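Local atomic coordinates of formimidoylglutamase (Bacillus subtilis, PDB entry 3M1R), a protein that catalyses the manganese-dependent hydrolysis of N-formimidoyl-L-glutamate to L-glutamate and formamide, a step of histidine degradation. Residues V22-A30 with A67-S75; Q35-P46 with E85-I95. All coordinates share one frame; numbering follows the deposited sequence.

Interaction 1. Residues V22-A30 with A67-S75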
ATOM      1  N   VAL D  22      28.342  14.926 -12.901  1.00 41.91           N
ATOM      2  CA  VAL D  22      28.035  14.274 -11.634  1.00 50.86           C
ATOM      3  C   VAL D  22      28.893  13.039 -11.423  1.00 46.80           C
ATOM      4  O   VAL D  22      29.185  12.299 -12.367  1.00 44.92           O
ATOM      5  CB  VAL D  22      26.545  13.880 -11.575  1.00 48.56           C
ATOM      6  CG1 VAL D  22      26.200  13.161 -10.263  1.00 48.94           C
ATOM      7  CG2 VAL D  22      25.696  15.118 -11.754  1.00 54.29           C
ATOM      8  N   THR D  23      29.314  12.838 -10.182  1.00 42.93           N
ATOM      9  CA  THR D  23      29.931  11.580  -9.800  1.00 46.28           C
ATOM     10  C   THR D  23      29.148  10.976  -8.652  1.00 46.61           C
ATOM     11  O   THR D  23      29.193  11.491  -7.535  1.00 46.81           O
ATOM     12  CB  THR D  23      31.373  11.727  -9.330  1.00 48.80           C
ATOM     13  OG1 THR D  23      32.183  12.207 -10.410  1.00 56.97           O
ATOM     14  CG2 THR D  23      31.885  10.361  -8.883  1.00 40.37           C
ATOM     15  N   LYS D  24      28.446   9.883  -8.941  1.00 37.84           N
ATOM     16  CA  LYS D  24      27.664   9.161  -7.950  1.00 41.85           C
ATOM     17  C   LYS D  24      28.420   7.907  -7.563  1.00 41.15           C
ATOM     18  O   LYS D  24      29.370   7.527  -8.250  1.00 37.62           O
ATOM     19  CB  LYS D  24      26.292   8.808  -8.528  1.00 39.81           C
ATOM     20  CG  LYS D  24      25.481  10.043  -8.874  1.00 46.81           C
ATOM     21  CD  LYS D  24      24.098   9.696  -9.365  1.00 51.97           C
ATOM     22  CE  LYS D  24      24.160   8.802 -10.602  1.00 62.86           C
ATOM     23  NZ  LYS D  24      22.803   8.305 -11.016  1.00 71.21           N
HETATM   24  N   MSE D  25      28.009   7.262  -6.472  1.00 37.91           N
HETATM   25  CA  MSE D  25      28.716   6.082  -6.013  1.00 34.50           C
HETATM   26  C   MSE D  25      28.732   5.017  -7.106  1.00 36.60           C
HETATM   27  O   MSE D  25      29.677   4.236  -7.218  1.00 38.70           O
HETATM   28  CB  MSE D  25      28.103   5.547  -4.712  1.00 34.49           C
HETATM   29  CG  MSE D  25      28.406   6.422  -3.504  1.00 38.12           C
HETATM   30 SE   MSE D  25      30.342   6.585  -3.118  0.86 50.19          SE
HETATM   31  CE  MSE D  25      30.637   4.778  -2.420  1.00 54.06           C
ATOM     32  N   SER D  26      27.685   4.996  -7.923  1.00 36.45           N
ATOM     33  CA  SER D  26      27.628   4.037  -9.025  1.00 36.43           C
ATOM     34  C   SER D  26      28.805   4.175  -9.994  1.00 41.42           C
ATOM     35  O   SER D  26      29.150   3.225 -10.683  1.00 47.82           O
ATOM     36  CB  SER D  26      26.338   4.194  -9.800  1.00 32.41           C
ATOM     37  OG  SER D  26      26.074   5.560 -10.019  1.00 40.90           O
ATOM     38  N   ASP D  27      29.405   5.359 -10.054  1.00 36.03           N
ATOM     39  CA  ASP D  27      30.524   5.591 -10.959  1.00 42.33           C
ATOM     40  C   ASP D  27      31.817   5.086 -10.337  1.00 44.63           C
ATOM     41  O   ASP D  27      32.834   5.003 -11.012  1.00 49.55           O
ATOM     42  CB  ASP D  27      30.645   7.083 -11.298  1.00 47.81           C
ATOM     43  CG  ASP D  27      29.381   7.639 -11.939  1.00 55.42           C
ATOM     44  OD1 ASP D  27      28.850   7.000 -12.871  1.00 54.80           O
ATOM     45  OD2 ASP D  27      28.921   8.717 -11.512  1.00 58.53           O
ATOM     46  N   LEU D  28      31.775   4.743  -9.051  1.00 40.79           N
ATOM     47  CA  LEU D  28      33.003   4.418  -8.310  1.00 41.13           C
ATOM     48  C   LEU D  28      33.036   3.001  -7.739  1.00 44.97           C
ATOM     49  O   LEU D  28      34.044   2.567  -7.202  1.00 48.47           O
ATOM     50  CB  LEU D  28      33.207   5.413  -7.173  1.00 36.14           C
ATOM     51  CG  LEU D  28      33.476   6.856  -7.559  1.00 39.95           C
ATOM     52  CD1 LEU D  28      33.219   7.742  -6.389  1.00 43.79           C
ATOM     53  CD2 LEU D  28      34.924   6.985  -8.007  1.00 48.77           C
ATOM     54  N   ILE D  29      31.922   2.293  -7.845  1.00 46.25           N
ATOM     55  CA  ILE D  29      31.814   0.947  -7.307  1.00 50.00           C
ATOM     56  C   ILE D  29      31.995  -0.049  -8.437  1.00 52.31           C
ATOM     57  O   ILE D  29      31.283   0.004  -9.436  1.00 55.89           O
ATOM     58  CB  ILE D  29      30.439   0.718  -6.643  1.00 43.43           C
ATOM     59  CG1 ILE D  29      30.317   1.530  -5.353  1.00 34.66           C
ATOM     60  CG2 ILE D  29      30.192  -0.763  -6.382  1.00 42.74           C
ATOM     61  CD1 ILE D  29      28.956   1.352  -4.651  1.00 30.49           C
ATOM     62  N   ALA D  30      32.960  -0.945  -8.281  1.00 44.53           N
ATOM     63  CA  ALA D  30      33.195  -1.980  -9.273  1.00 46.02           C
ATOM     64  C   ALA D  30      32.994  -3.371  -8.680  1.00 47.67           C
ATOM     65  O   ALA D  30      33.369  -3.638  -7.540  1.00 49.01           O
ATOM     66  CB  ALA D  30      34.587  -1.859  -9.830  1.00 47.10           C
ATOM     67  N   ALA D  67      20.430   2.357  -2.933  1.00 31.20           N
ATOM     68  CA  ALA D  67      20.389   3.703  -2.358  1.00 30.91           C
ATOM     69  C   ALA D  67      21.784   4.322  -2.406  1.00 31.63           C
ATOM     70  O   ALA D  67      21.945   5.508  -2.712  1.00 31.00           O
ATOM     71  CB  ALA D  67      19.884   3.682  -0.928  1.00 25.53           C
ATOM     72  N   LEU D  68      22.789   3.509  -2.106  1.00 31.54           N
ATOM     73  CA  LEU D  68      24.164   3.992  -2.096  1.00 34.05           C
ATOM     74  C   LEU D  68      24.584   4.401  -3.514  1.00 29.17           C
ATOM     75  O   LEU D  68      25.016   5.516  -3.728  1.00 31.89           O
ATOM     76  CB  LEU D  68      25.118   2.941  -1.520  1.00 31.86           C
ATOM     77  CG  LEU D  68      26.586   3.381  -1.425  1.00 31.39           C
ATOM     78  CD1 LEU D  68      26.706   4.506  -0.416  1.00 27.34           C
ATOM     79  CD2 LEU D  68      27.482   2.220  -1.011  1.00 29.72           C
ATOM     80  N   LYS D  69      24.387   3.516  -4.486  1.00 33.42           N
ATOM     81  CA  LYS D  69      24.830   3.790  -5.856  1.00 36.29           C
ATOM     82  C   LYS D  69      24.182   5.045  -6.416  1.00 38.62           C
ATOM     83  O   LYS D  69      24.733   5.692  -7.310  1.00 35.24           O
ATOM     84  CB  LYS D  69      24.550   2.613  -6.790  1.00 36.38           C
ATOM     85  CG  LYS D  69      25.496   1.430  -6.630  1.00 43.00           C
ATOM     86  CD  LYS D  69      24.990   0.227  -7.422  1.00 36.73           C
ATOM     87  CE  LYS D  69      25.996  -0.901  -7.411  1.00 42.24           C
ATOM     88  NZ  LYS D  69      25.444  -2.054  -8.169  1.00 49.84           N
ATOM     89  N   HIS D  70      23.011   5.397  -5.902  1.00 37.22           N
ATOM     90  CA  HIS D  70      22.323   6.552  -6.438  1.00 35.27           C
ATOM     91  C   HIS D  70      22.651   7.850  -5.720  1.00 35.36           C
ATOM     92  O   HIS D  70      22.206   8.906  -6.139  1.00 37.65           O
ATOM     93  CB  HIS D  70      20.816   6.311  -6.582  1.00 45.69           C
ATOM     94  CG  HIS D  70      20.460   5.455  -7.761  1.00 63.92           C
ATOM     95  ND1 HIS D  70      20.319   4.084  -7.672  1.00 72.07           N
ATOM     96  CD2 HIS D  70      20.242   5.772  -9.059  1.00 70.15           C
ATOM     97  CE1 HIS D  70      20.013   3.598  -8.862  1.00 74.96           C
ATOM     98  NE2 HIS D  70      19.962   4.600  -9.722  1.00 76.66           N
ATOM     99  N   SER D  71      23.466   7.773  -4.675  1.00 32.87           N
ATOM    100  CA  SER D  71      23.905   8.969  -3.958  1.00 28.94           C
ATOM    101  C   SER D  71      25.133   9.568  -4.629  1.00 34.39           C
ATOM    102  O   SER D  71      25.948   8.845  -5.215  1.00 37.07           O
ATOM    103  CB  SER D  71      24.279   8.634  -2.510  1.00 41.20           C
ATOM    104  OG  SER D  71      23.203   8.000  -1.822  1.00 52.07           O
ATOM    105  N   SER D  72      25.252  10.887  -4.544  1.00 29.45           N
ATOM    106  CA  SER D  72      26.483  11.559  -4.898  1.00 42.87           C
ATOM    107  C   SER D  72      27.593  11.071  -3.983  1.00 41.90           C
ATOM    108  O   SER D  72      27.387  10.898  -2.782  1.00 37.11           O
ATOM    109  CB  SER D  72      26.347  13.077  -4.748  1.00 44.33           C
ATOM    110  OG  SER D  72      27.626  13.699  -4.730  1.00 42.82           O
ATOM    111  N   ALA D  73      28.767  10.866  -4.571  1.00 36.19           N
ATOM    112  CA  ALA D  73      29.995  10.559  -3.838  1.00 40.90           C
ATOM    113  C   ALA D  73      30.669  11.808  -3.265  1.00 44.68           C
ATOM    114  O   ALA D  73      31.667  11.715  -2.539  1.00 42.43           O
ATOM    115  CB  ALA D  73      30.970   9.838  -4.765  1.00 40.68           C
ATOM    116  N   TYR D  74      30.145  12.982  -3.599  1.00 42.99           N
ATOM    117  CA  TYR D  74      30.834  14.219  -3.237  1.00 40.62           C
ATOM    118  C   TYR D  74      30.432  14.748  -1.861  1.00 42.81           C
ATOM    119  O   TYR D  74      29.242  14.898  -1.559  1.00 43.82           O
ATOM    120  CB  TYR D  74      30.617  15.294  -4.304  1.00 34.80           C
ATOM    121  CG  TYR D  74      31.240  16.621  -3.935  1.00 39.12           C
ATOM    122  CD1 TYR D  74      32.618  16.815  -4.033  1.00 33.28           C
ATOM    123  CD2 TYR D  74      30.465  17.669  -3.463  1.00 42.35           C
ATOM    124  CE1 TYR D  74      33.195  18.009  -3.680  1.00 41.72           C
ATOM    125  CE2 TYR D  74      31.045  18.880  -3.116  1.00 48.32           C
ATOM    126  CZ  TYR D  74      32.412  19.043  -3.233  1.00 46.38           C
ATOM    127  OH  TYR D  74      33.007  20.239  -2.893  1.00 44.85           O
ATOM    128  N   SER D  75      31.436  15.007  -1.030  1.00 40.89           N
ATOM    129  CA  SER D  75      31.247  15.676   0.255  1.00 40.01           C
ATOM    130  C   SER D  75      31.644  17.146   0.149  1.00 45.42           C
ATOM    131  O   SER D  75      32.755  17.472  -0.268  1.00 50.39           O
ATOM    132  CB  SER D  75      32.098  15.012   1.329  1.00 43.94           C
ATOM    133  OG  SER D  75      32.073  15.762   2.527  1.00 44.76           O
TER
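The carbonyl oxygen of Lys69, near the C-terminal end of helix 60-69, is gripped twice by Ser26. The backbone N of Ser26 meets Lys69 O in the carbonyl plane, on a lone pair, at 3.1 Å, while OG of Ser26 reaches the same Lys69 O at 3.0 Å, tilted from that plane. With chi1 at 44°, OG lies between the backbone N and the carbonyl carbon, turned to this acceptor. An alanine in place of Ser26 is likely to leave Lys69 O with the backbone N as its one donor from this segment. Two further bonds continue the line, Met25 N to Ser71 O (2.9 Å) and Ala73 N to Thr23 O (3.1 Å), and make a single bridge between Lys24 and Ser72. The bend at chi2 (-61°) lays SE of selenomethionine Met25 against Ala73 CB (3.7 Å), and its CG touches Leu68 CD1. CD1 of Leu28 presses on the same Ala73 methyl, and CD1 of Ile29 touches both Leu68 CD2 and Lys69 CG. Ser72 OG accepts from Tyr74 N in an ST turn and bonds Asn196 O of the second subunit. Three backbone bonds and one serine hydroxyl thus hold residues 23-26 to the helix end and the residues after it, beside an apolar cluster.

Interaction 2. Residues Q35-P46 with E85-I95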
ATOM      1  N   GLN D  35      41.339  -9.049  -7.586  1.00 74.93           N
ATOM      2  CA  GLN D  35      42.424  -8.092  -7.319  1.00 72.16           C
ATOM      3  C   GLN D  35      42.577  -7.647  -5.858  1.00 69.72           C
ATOM      4  O   GLN D  35      41.671  -7.818  -5.044  1.00 67.87           O
ATOM      5  CB  GLN D  35      42.334  -6.880  -8.255  1.00 68.36           C
ATOM      6  CG  GLN D  35      41.036  -6.113  -8.178  1.00 74.88           C
ATOM      7  CD  GLN D  35      40.111  -6.396  -9.349  1.00 77.84           C
ATOM      8  OE1 GLN D  35      39.480  -7.443  -9.414  1.00 76.41           O
ATOM      9  NE2 GLN D  35      40.017  -5.451 -10.272  1.00 79.75           N
ATOM     10  N   ASP D  36      43.734  -7.069  -5.546  1.00 67.44           N
ATOM     11  CA  ASP D  36      44.107  -6.738  -4.169  1.00 71.71           C
ATOM     12  C   ASP D  36      43.270  -5.633  -3.537  1.00 71.19           C
ATOM     13  O   ASP D  36      43.179  -4.523  -4.062  1.00 67.80           O
ATOM     14  CB  ASP D  36      45.586  -6.369  -4.087  1.00 76.19           C
ATOM     15  CG  ASP D  36      46.346  -7.249  -3.116  1.00 88.77           C
ATOM     16  OD1 ASP D  36      45.808  -7.530  -2.018  1.00 92.64           O
ATOM     17  OD2 ASP D  36      47.477  -7.665  -3.453  1.00 91.42           O
ATOM     18  N   ILE D  37      42.677  -5.944  -2.390  1.00 70.14           N
ATOM     19  CA  ILE D  37      41.787  -5.012  -1.715  1.00 61.96           C
ATOM     20  C   ILE D  37      42.556  -4.101  -0.780  1.00 62.14           C
ATOM     21  O   ILE D  37      43.194  -4.548   0.167  1.00 61.73           O
ATOM     22  CB  ILE D  37      40.704  -5.742  -0.914  1.00 55.58           C
ATOM     23  CG1 ILE D  37      40.079  -6.849  -1.760  1.00 57.23           C
ATOM     24  CG2 ILE D  37      39.639  -4.764  -0.444  1.00 48.14           C
ATOM     25  CD1 ILE D  37      39.264  -7.821  -0.954  1.00 59.67           C
ATOM     26  N   LYS D  38      42.488  -2.810  -1.063  1.00 63.41           N
ATOM     27  CA  LYS D  38      43.119  -1.814  -0.224  1.00 62.34           C
ATOM     28  C   LYS D  38      42.015  -0.906   0.291  1.00 61.03           C
ATOM     29  O   LYS D  38      41.345  -0.229  -0.487  1.00 58.90           O
ATOM     30  CB  LYS D  38      44.133  -1.023  -1.040  1.00 70.16           C
ATOM     31  CG  LYS D  38      45.055  -1.897  -1.895  1.00 76.41           C
ATOM     32  CD  LYS D  38      45.627  -1.118  -3.083  1.00 84.01           C
ATOM     33  CE  LYS D  38      44.643  -1.036  -4.252  1.00 83.69           C
ATOM     34  NZ  LYS D  38      43.346  -0.370  -3.905  1.00 80.97           N
ATOM     35  N   GLY D  39      41.808  -0.929   1.601  1.00 57.39           N
ATOM     36  CA  GLY D  39      40.814  -0.094   2.240  1.00 51.98           C
ATOM     37  C   GLY D  39      39.406  -0.656   2.236  1.00 45.41           C
ATOM     38  O   GLY D  39      39.196  -1.863   2.190  1.00 49.13           O
ATOM     39  N   PRO D  40      38.421   0.233   2.280  1.00 44.76           N
ATOM     40  CA  PRO D  40      37.002  -0.147   2.331  1.00 41.93           C
ATOM     41  C   PRO D  40      36.578  -0.933   1.099  1.00 44.86           C
ATOM     42  O   PRO D  40      37.014  -0.636  -0.018  1.00 47.98           O
ATOM     43  CB  PRO D  40      36.277   1.197   2.348  1.00 45.04           C
ATOM     44  CG  PRO D  40      37.307   2.193   2.793  1.00 48.53           C
ATOM     45  CD  PRO D  40      38.617   1.688   2.301  1.00 49.15           C
ATOM     46  N   ALA D  41      35.746  -1.945   1.316  1.00 39.35           N
ATOM     47  CA  ALA D  41      35.120  -2.684   0.227  1.00 38.99           C
ATOM     48  C   ALA D  41      33.822  -3.291   0.751  1.00 38.50           C
ATOM     49  O   ALA D  41      33.784  -3.794   1.882  1.00 41.73           O
ATOM     50  CB  ALA D  41      36.046  -3.757  -0.293  1.00 35.47           C
ATOM     51  N   LEU D  42      32.768  -3.225  -0.061  1.00 36.69           N
ATOM     52  CA  LEU D  42      31.432  -3.714   0.328  1.00 38.42           C
ATOM     53  C   LEU D  42      31.284  -5.227   0.253  1.00 38.59           C
ATOM     54  O   LEU D  42      31.801  -5.869  -0.671  1.00 39.92           O
ATOM     55  CB  LEU D  42      30.356  -3.098  -0.564  1.00 38.86           C
ATOM     56  CG  LEU D  42      30.286  -1.575  -0.641  1.00 45.59           C
ATOM     57  CD1 LEU D  42      29.638  -1.158  -1.951  1.00 46.97           C
ATOM     58  CD2 LEU D  42      29.514  -1.015   0.542  1.00 46.98           C
ATOM     59  N   ILE D  43      30.559  -5.788   1.220  1.00 37.66           N
ATOM     60  CA  ILE D  43      30.175  -7.198   1.180  1.00 39.68           C
ATOM     61  C   ILE D  43      28.763  -7.390   1.758  1.00 41.91           C
ATOM     62  O   ILE D  43      28.431  -6.839   2.806  1.00 40.14           O
ATOM     63  CB  ILE D  43      31.210  -8.100   1.908  1.00 37.61           C
ATOM     64  CG1 ILE D  43      30.956  -9.578   1.606  1.00 38.52           C
ATOM     65  CG2 ILE D  43      31.200  -7.861   3.404  1.00 34.56           C
ATOM     66  CD1 ILE D  43      32.015 -10.469   2.180  1.00 44.14           C
ATOM     67  N   GLY D  44      27.928  -8.148   1.049  1.00 41.61           N
ATOM     68  CA  GLY D  44      26.558  -8.409   1.479  1.00 39.89           C
ATOM     69  C   GLY D  44      26.417  -9.720   2.239  1.00 42.93           C
ATOM     70  O   GLY D  44      27.117 -10.705   1.948  1.00 43.37           O
ATOM     71  N   VAL D  45      25.533  -9.724   3.231  1.00 42.52           N
ATOM     72  CA  VAL D  45      25.238 -10.923   4.029  1.00 37.42           C
ATOM     73  C   VAL D  45      23.719 -11.027   4.189  1.00 39.59           C
ATOM     74  O   VAL D  45      23.168 -10.600   5.202  1.00 41.43           O
ATOM     75  CB  VAL D  45      25.870 -10.848   5.429  1.00 38.85           C
ATOM     76  CG1 VAL D  45      25.608 -12.148   6.229  1.00 41.92           C
ATOM     77  CG2 VAL D  45      27.360 -10.550   5.340  1.00 33.62           C
ATOM     78  N   PRO D  46      23.037 -11.569   3.172  1.00 34.51           N
ATOM     79  CA  PRO D  46      21.576 -11.590   3.099  1.00 35.91           C
ATOM     80  C   PRO D  46      20.936 -12.696   3.948  1.00 38.22           C
ATOM     81  O   PRO D  46      20.197 -13.511   3.399  1.00 40.48           O
ATOM     82  CB  PRO D  46      21.302 -11.869   1.613  1.00 37.27           C
ATOM     83  CG  PRO D  46      22.643 -12.229   0.995  1.00 40.32           C
ATOM     84  CD  PRO D  46      23.654 -12.316   2.068  1.00 41.73           C
ATOM     85  N   GLU D  85      39.827   6.396  -5.127  1.00 93.28           N
ATOM     86  CA  GLU D  85      40.047   5.551  -6.296  1.00 97.29           C
ATOM     87  C   GLU D  85      38.767   4.848  -6.748  1.00 86.00           C
ATOM     88  O   GLU D  85      38.017   5.369  -7.571  1.00 85.80           O
ATOM     89  CB  GLU D  85      41.156   4.527  -6.020  1.00110.18           C
ATOM     90  CG  GLU D  85      41.149   3.940  -4.607  1.00116.62           C
ATOM     91  CD  GLU D  85      42.323   4.421  -3.766  1.00119.18           C
ATOM     92  OE1 GLU D  85      42.543   3.865  -2.667  1.00119.56           O
ATOM     93  OE2 GLU D  85      43.025   5.356  -4.212  1.00118.49           O
ATOM     94  N   LEU D  86      38.533   3.653  -6.221  1.00 71.42           N
ATOM     95  CA  LEU D  86      37.296   2.943  -6.476  1.00 63.33           C
ATOM     96  C   LEU D  86      36.980   2.100  -5.259  1.00 55.77           C
ATOM     97  O   LEU D  86      37.850   1.860  -4.419  1.00 50.83           O
ATOM     98  CB  LEU D  86      37.402   2.072  -7.727  1.00 63.65           C
ATOM     99  CG  LEU D  86      38.463   0.973  -7.759  1.00 63.77           C
ATOM    100  CD1 LEU D  86      38.150  -0.101  -6.753  1.00 59.46           C
ATOM    101  CD2 LEU D  86      38.594   0.362  -9.157  1.00 62.26           C
ATOM    102  N   LEU D  87      35.735   1.649  -5.166  1.00 50.44           N
ATOM    103  CA  LEU D  87      35.290   0.841  -4.042  1.00 39.10           C
ATOM    104  C   LEU D  87      34.816  -0.490  -4.583  1.00 39.16           C
ATOM    105  O   LEU D  87      33.886  -0.536  -5.372  1.00 45.00           O
ATOM    106  CB  LEU D  87      34.144   1.553  -3.351  1.00 43.13           C
ATOM    107  CG  LEU D  87      33.600   1.009  -2.041  1.00 51.94           C
ATOM    108  CD1 LEU D  87      34.621   1.193  -0.925  1.00 53.79           C
ATOM    109  CD2 LEU D  87      32.295   1.724  -1.718  1.00 46.74           C
ATOM    110  N   TYR D  88      35.446  -1.581  -4.161  1.00 46.42           N
ATOM    111  CA  TYR D  88      35.016  -2.900  -4.628  1.00 41.46           C
ATOM    112  C   TYR D  88      33.734  -3.381  -3.954  1.00 41.47           C
ATOM    113  O   TYR D  88      33.471  -3.099  -2.791  1.00 47.47           O
ATOM    114  CB  TYR D  88      36.117  -3.957  -4.474  1.00 36.99           C
ATOM    115  CG  TYR D  88      37.242  -3.817  -5.476  1.00 53.20           C
ATOM    116  CD1 TYR D  88      37.020  -4.013  -6.835  1.00 56.63           C
ATOM    117  CD2 TYR D  88      38.525  -3.491  -5.063  1.00 60.79           C
ATOM    118  CE1 TYR D  88      38.046  -3.880  -7.749  1.00 62.21           C
ATOM    119  CE2 TYR D  88      39.560  -3.357  -5.972  1.00 65.80           C
ATOM    120  CZ  TYR D  88      39.317  -3.552  -7.311  1.00 65.96           C
ATOM    121  OH  TYR D  88      40.354  -3.411  -8.209  1.00 70.29           O
ATOM    122  N   ASP D  89      32.932  -4.096  -4.724  1.00 39.14           N
ATOM    123  CA  ASP D  89      31.820  -4.847  -4.187  1.00 44.54           C
ATOM    124  C   ASP D  89      32.245  -6.303  -4.293  1.00 41.91           C
ATOM    125  O   ASP D  89      32.303  -6.866  -5.387  1.00 41.47           O
ATOM    126  CB  ASP D  89      30.562  -4.599  -5.012  1.00 43.33           C
ATOM    127  CG  ASP D  89      29.317  -5.162  -4.368  1.00 49.20           C
ATOM    128  OD1 ASP D  89      29.432  -6.091  -3.536  1.00 45.53           O
ATOM    129  OD2 ASP D  89      28.217  -4.658  -4.699  1.00 54.81           O
ATOM    130  N   LEU D  90      32.556  -6.901  -3.155  1.00 42.23           N
ATOM    131  CA  LEU D  90      33.106  -8.251  -3.139  1.00 49.03           C
ATOM    132  C   LEU D  90      32.079  -9.308  -3.546  1.00 50.29           C
ATOM    133  O   LEU D  90      32.445 -10.404  -3.993  1.00 47.69           O
ATOM    134  CB  LEU D  90      33.686  -8.570  -1.761  1.00 46.34           C
ATOM    135  CG  LEU D  90      34.675  -7.541  -1.221  1.00 45.15           C
ATOM    136  CD1 LEU D  90      35.422  -8.135  -0.037  1.00 45.52           C
ATOM    137  CD2 LEU D  90      35.637  -7.106  -2.314  1.00 43.93           C
ATOM    138  N   GLY D  91      30.798  -8.967  -3.399  1.00 46.76           N
ATOM    139  CA  GLY D  91      29.723  -9.905  -3.648  1.00 42.47           C
ATOM    140  C   GLY D  91      28.886 -10.133  -2.402  1.00 47.30           C
ATOM    141  O   GLY D  91      28.931  -9.344  -1.457  1.00 41.74           O
ATOM    142  N   ASP D  92      28.107 -11.214  -2.409  1.00 44.09           N
ATOM    143  CA  ASP D  92      27.322 -11.611  -1.256  1.00 42.20           C
ATOM    144  C   ASP D  92      27.847 -12.947  -0.717  1.00 46.53           C
ATOM    145  O   ASP D  92      28.235 -13.843  -1.483  1.00 41.75           O
ATOM    146  CB  ASP D  92      25.851 -11.770  -1.637  1.00 42.47           C
ATOM    147  CG  ASP D  92      25.138 -10.438  -1.841  1.00 47.62           C
ATOM    148  OD1 ASP D  92      25.607  -9.404  -1.321  1.00 41.55           O
ATOM    149  OD2 ASP D  92      24.081 -10.442  -2.510  1.00 50.90           O
ATOM    150  N   ILE D  93      27.854 -13.080   0.602  1.00 43.90           N
ATOM    151  CA  ILE D  93      28.178 -14.348   1.205  1.00 48.64           C
ATOM    152  C   ILE D  93      27.024 -15.276   0.979  1.00 51.37           C
ATOM    153  O   ILE D  93      25.874 -14.931   1.253  1.00 55.62           O
ATOM    154  CB  ILE D  93      28.447 -14.212   2.687  1.00 53.51           C
ATOM    155  CG1 ILE D  93      29.666 -13.318   2.888  1.00 52.09           C
ATOM    156  CG2 ILE D  93      28.690 -15.585   3.298  1.00 53.96           C
ATOM    157  CD1 ILE D  93      29.844 -12.842   4.294  1.00 57.06           C
ATOM    158  N   ASP D  94      27.325 -16.457   0.455  1.00 51.11           N
ATOM    159  CA  ASP D  94      26.285 -17.437   0.176  1.00 51.93           C
ATOM    160  C   ASP D  94      25.520 -17.840   1.439  1.00 55.56           C
ATOM    161  O   ASP D  94      26.113 -18.154   2.471  1.00 63.41           O
ATOM    162  CB  ASP D  94      26.877 -18.671  -0.493  1.00 57.52           C
ATOM    163  CG  ASP D  94      25.846 -19.732  -0.738  1.00 64.59           C
ATOM    164  OD1 ASP D  94      25.062 -19.580  -1.694  1.00 67.55           O
ATOM    165  OD2 ASP D  94      25.802 -20.706   0.039  1.00 71.00           O
ATOM    166  N   ILE D  95      24.196 -17.836   1.355  1.00 50.81           N
ATOM    167  CA  ILE D  95      23.377 -18.184   2.503  1.00 48.20           C
ATOM    168  C   ILE D  95      22.580 -19.449   2.209  1.00 53.47           C
ATOM    169  O   ILE D  95      21.934 -19.562   1.166  1.00 52.06           O
ATOM    170  CB  ILE D  95      22.400 -17.043   2.873  1.00 46.53           C
ATOM    171  CG1 ILE D  95      23.160 -15.751   3.172  1.00 44.47           C
ATOM    172  CG2 ILE D  95      21.508 -17.453   4.063  1.00 47.54           C
ATOM    173  CD1 ILE D  95      24.189 -15.878   4.269  1.00 46.12           C
TER
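Strands 39-45 and 87-93 run parallel, their axes 4.6 Å apart at closest approach and inclined by 15°, as neighbours in the central sheet of the arginase-family alpha/beta fold. The pairing is interrupted by a beta bulge: Leu42 lies opposite Asp89, but Gly44 lies opposite Asp92. Leu42 takes a bond from Leu90 N at its O (2.8 Å) and gives one from its N to Tyr88 O; beyond the bulge Gly44 N points almost straight at Gly91 O (178° at the hydrogen). Asp89 OD1 accepts from Gly91 N in an Asx turn within the bulge.

Leu42 and Leu87 cross at about a right angle, CD1 against CD2, on the flank where Ile29 also packs. Leu90 and Ile37 meet tip to tip, CD2 to CD1 at 3.9 Å, and Leu90 CD2 also rests on Ala41 CB. Tyr88, its CG anti to the carbonyl carbon (chi1 -73°), has Leu86 CD1 over one ring face, 3.5 Å above the plane, and meets Trp32 edge-to-face. Val45 and Ile93 lie side by side, CG2 of the valine 3.5 Å from CD1 of the isoleucine, while Ile43 crosses Ile93 obliquely. Helix 100-117 packs on Ile43 and Val45.

Arg65 forms salt bridges to both Asp89 OD2 and Asp92 OD1, tying together the acids flanking the bulge. Asp92 and Ile93 also pair antiparallel with a strand of the third subunit, extending the sheet across the interface. Gly44 leaves room for the Asp92 carboxylate: a CB there would clash with OD1, which already lies 3.1 Å from Gly44 CA.

Interactions 1 and 2 lie side by side at one end of the parallel sheet, their centres about 16 Å apart. Along the chain their segments alternate: 22-30, 35-46, 67-75, then 85-95. Strand 29-31, outermost in the sheet within this chain, belongs to interaction 1 and neighbours strand 87-93 of interaction 2, which neighbours strand 39-45. Two probable backbone bonds join the contacts directly, Leu28 O to Leu87 N at 2.8 Å and Ala30 O to Asp89 N at 2.9 Å. Interaction 1 holds the residues leading into strand 29-31 to the end of helix 60-69, while interaction 2 builds the adjoining sheet; each meets a different neighbouring subunit of the hexamer.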